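Local coordinates for epidermin biosynthesis protein EpiD (Staphylococcus aureus, PDB 3QJG), which binds flavin mononucleotide and probably catalyses the oxidative decarboxylation of the C-terminal cysteine of the epidermin precursor peptide, at residues 6-12 with 32-38. Numbering follows the deposited sequence.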
loop_
_atom_site.group_PDB
_atom_site.type_symbol
_atom_site.label_atom_id
_atom_site.label_comp_id
_atom_site.label_asym_id
_atom_site.label_seq_id
_atom_site.Cartn_x
_atom_site.Cartn_y
_atom_site.Cartn_z
ATOM N N GLU A 6 -11.139 -28.871 -33.479
ATOM C CA GLU A 6 -10.984 -27.424 -33.640
ATOM C C GLU A 6 -11.030 -26.678 -32.258
ATOM O O GLU A 6 -11.704 -27.130 -31.328
ATOM C CB GLU A 6 -12.107 -26.871 -34.534
ATOM C CG GLU A 6 -12.144 -27.273 -36.024
ATOM C CD GLU A 6 -12.746 -26.161 -36.920
ATOM O OE1 GLU A 6 -13.743 -25.500 -36.525
ATOM O OE2 GLU A 6 -12.189 -25.924 -38.027
ATOM N N ASN A 7 -10.375 -25.502 -32.170
ATOM C CA ASN A 7 -10.469 -24.615 -31.012
ATOM C C ASN A 7 -11.085 -23.300 -31.373
ATOM O O ASN A 7 -10.784 -22.727 -32.455
ATOM C CB ASN A 7 -9.107 -24.322 -30.465
ATOM C CG ASN A 7 -8.359 -25.565 -30.044
ATOM O OD1 ASN A 7 -8.940 -26.538 -29.544
ATOM N ND2 ASN A 7 -7.058 -25.528 -30.230
ATOM N N VAL A 8 -11.913 -22.769 -30.478
ATOM C CA VAL A 8 -12.503 -21.440 -30.750
ATOM C C VAL A 8 -12.067 -20.527 -29.614
ATOM O O VAL A 8 -11.875 -20.990 -28.501
ATOM C CB VAL A 8 -14.025 -21.474 -30.820
ATOM C CG1 VAL A 8 -14.598 -22.061 -29.505
ATOM C CG2 VAL A 8 -14.577 -20.054 -31.108
ATOM N N LEU A 9 -11.858 -19.260 -29.916
ATOM C CA LEU A 9 -11.539 -18.306 -28.905
ATOM C C LEU A 9 -12.696 -17.339 -28.875
ATOM O O LEU A 9 -13.095 -16.833 -29.943
ATOM C CB LEU A 9 -10.220 -17.583 -29.217
ATOM C CG LEU A 9 -9.798 -16.392 -28.341
ATOM C CD1 LEU A 9 -9.591 -16.816 -26.840
ATOM C CD2 LEU A 9 -8.525 -15.743 -28.948
ATOM N N ILE A 10 -13.233 -17.078 -27.668
ATOM C CA ILE A 10 -14.246 -16.044 -27.508
ATOM C C ILE A 10 -13.601 -14.785 -26.994
ATOM O O ILE A 10 -12.952 -14.804 -25.980
ATOM C CB ILE A 10 -15.350 -16.443 -26.513
ATOM C CG1 ILE A 10 -16.035 -17.734 -26.946
ATOM C CG2 ILE A 10 -16.383 -15.323 -26.357
ATOM C CD1 ILE A 10 -16.674 -18.506 -25.756
ATOM N N CYS A 11 -13.802 -13.690 -27.703
ATOM C CA CYS A 11 -13.335 -12.388 -27.279
ATOM C C CYS A 11 -14.497 -11.603 -26.664
ATOM O O CYS A 11 -15.429 -11.311 -27.343
ATOM C CB CYS A 11 -12.716 -11.667 -28.483
ATOM S SG CYS A 11 -11.336 -12.635 -29.228
ATOM N N LEU A 12 -14.432 -11.272 -25.376
ATOM C CA LEU A 12 -15.514 -10.561 -24.683
ATOM C C LEU A 12 -15.222 -9.070 -24.634
ATOM O O LEU A 12 -14.158 -8.695 -24.259
ATOM C CB LEU A 12 -15.570 -10.983 -23.230
ATOM C CG LEU A 12 -15.863 -12.413 -22.919
ATOM C CD1 LEU A 12 -15.773 -12.625 -21.448
ATOM C CD2 LEU A 12 -17.230 -12.676 -23.506
ATOM N N PHE A 32 -16.555 -27.777 -30.274
ATOM C CA PHE A 32 -15.119 -27.462 -30.293
ATOM C C PHE A 32 -14.375 -28.150 -29.178
ATOM O O PHE A 32 -14.912 -28.345 -28.103
ATOM C CB PHE A 32 -14.948 -25.967 -30.172
ATOM C CG PHE A 32 -15.378 -25.208 -31.377
ATOM C CD1 PHE A 32 -14.557 -25.128 -32.492
ATOM C CD2 PHE A 32 -16.594 -24.550 -31.393
ATOM C CE1 PHE A 32 -14.960 -24.386 -33.624
ATOM C CE2 PHE A 32 -17.000 -23.795 -32.506
ATOM C CZ PHE A 32 -16.189 -23.729 -33.628
ATOM N N ASP A 33 -13.136 -28.543 -29.416
ATOM C CA ASP A 33 -12.333 -29.184 -28.373
ATOM C C ASP A 33 -12.089 -28.215 -27.214
ATOM O O ASP A 33 -12.610 -28.389 -26.141
ATOM C CB ASP A 33 -10.991 -29.684 -28.926
ATOM C CG ASP A 33 -10.295 -30.640 -27.971
ATOM O OD1 ASP A 33 -10.897 -30.977 -26.925
ATOM O OD2 ASP A 33 -9.148 -31.064 -28.254
ATOM N N GLU A 34 -11.302 -27.183 -27.440
ATOM C CA GLU A 34 -11.072 -26.175 -26.412
ATOM C C GLU A 34 -11.953 -24.999 -26.728
ATOM O O GLU A 34 -12.080 -24.613 -27.893
ATOM C CB GLU A 34 -9.627 -25.666 -26.375
ATOM C CG GLU A 34 -8.621 -26.599 -25.714
ATOM C CD GLU A 34 -7.211 -25.973 -25.711
ATOM O OE1 GLU A 34 -7.040 -24.766 -26.045
ATOM O OE2 GLU A 34 -6.261 -26.673 -25.355
ATOM N N VAL A 35 -12.552 -24.415 -25.690
ATOM C CA VAL A 35 -13.199 -23.106 -25.845
ATOM C C VAL A 35 -12.471 -22.222 -24.846
ATOM O O VAL A 35 -12.511 -22.492 -23.652
ATOM C CB VAL A 35 -14.702 -23.133 -25.501
ATOM C CG1 VAL A 35 -15.263 -21.699 -25.528
ATOM C CG2 VAL A 35 -15.487 -24.069 -26.460
ATOM N N ASN A 36 -11.803 -21.187 -25.346
ATOM C CA ASN A 36 -10.939 -20.299 -24.578
ATOM C C ASN A 36 -11.488 -18.904 -24.642
ATOM O O ASN A 36 -12.277 -18.594 -25.533
ATOM C CB ASN A 36 -9.526 -20.267 -25.198
ATOM C CG ASN A 36 -8.869 -21.653 -25.158
ATOM O OD1 ASN A 36 -9.000 -22.315 -24.167
ATOM N ND2 ASN A 36 -8.202 -22.093 -26.258
ATOM N N VAL A 37 -11.060 -18.065 -23.703
ATOM C CA VAL A 37 -11.651 -16.778 -23.553
ATOM C C VAL A 37 -10.621 -15.756 -23.255
ATOM O O VAL A 37 -9.676 -16.054 -22.530
ATOM C CB VAL A 37 -12.667 -16.816 -22.397
ATOM C CG1 VAL A 37 -13.339 -15.468 -22.248
ATOM C CG2 VAL A 37 -13.704 -17.873 -22.694
ATOM N N ILE A 38 -10.831 -14.565 -23.812
ATOM C CA ILE A 38 -10.084 -13.378 -23.485
ATOM C C ILE A 38 -11.039 -12.190 -23.413
ATOM O O ILE A 38 -11.956 -12.130 -24.202
ATOM C CB ILE A 38 -8.984 -13.050 -24.571
ATOM C CG1 ILE A 38 -8.095 -11.874 -24.142
ATOM C CG2 ILE A 38 -9.603 -12.804 -25.980
ATOM C CD1 ILE A 38 -6.862 -11.623 -25.098
#
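Val8 stands over the centre of one face of the Phe32 ring, its side chain at about a right angle to that of Phe32, with CB 3.9 Å from the ring centroid and only 4° off the normal, a CH-pi contact. With chi1 at 56°, Val8 CG1 sits between its own backbone N and carbonyl carbon, which lets it touch both Phe32 CD2 and, at 3.8 Å, Val35 CG2. Farther along this face, Ile10 CD1 presses tightly on Val35 CG1 (3.5 Å) and the Leu12 side chain crosses that of Val37 obliquely, CD1 touching CG1; helix 21-28 packs on the same side through Ile21, Ile25 and Leu28. The other face begins polar. The Asn7 amide stacks on the Glu34 carboxylate with planes 16° apart, and Asn7 OD1 accepts Glu34 N (3.2 Å) from a donor tilted out of its carbonyl plane, while its ND2 binds Lys76 O. Asn36 ND2 gives a nearly straight bond of 2.9 Å to the anti lone pair of Glu34 OE1, an oxygen also salt-bridged to Lys76; His77 is a second partner of that amide. Beyond them, Leu9 CD1 meets the Asn36 carbonyl and CB, and Cys11 SG meets Ile38 CG2 (3.7 Å), against helix 101-107. Backbone hydrogen bonds of the parallel strands run from Val8 N–Glu34 O to Leu12 N–Ile38 O (2.9 Å). Strand 7-12, helix 21-28 and strand 34-39 form a beta-alpha-beta unit of the Rossmann-like flavoprotein fold, the Leu12 side chain about 8 Å from bound flavin mononucleotide.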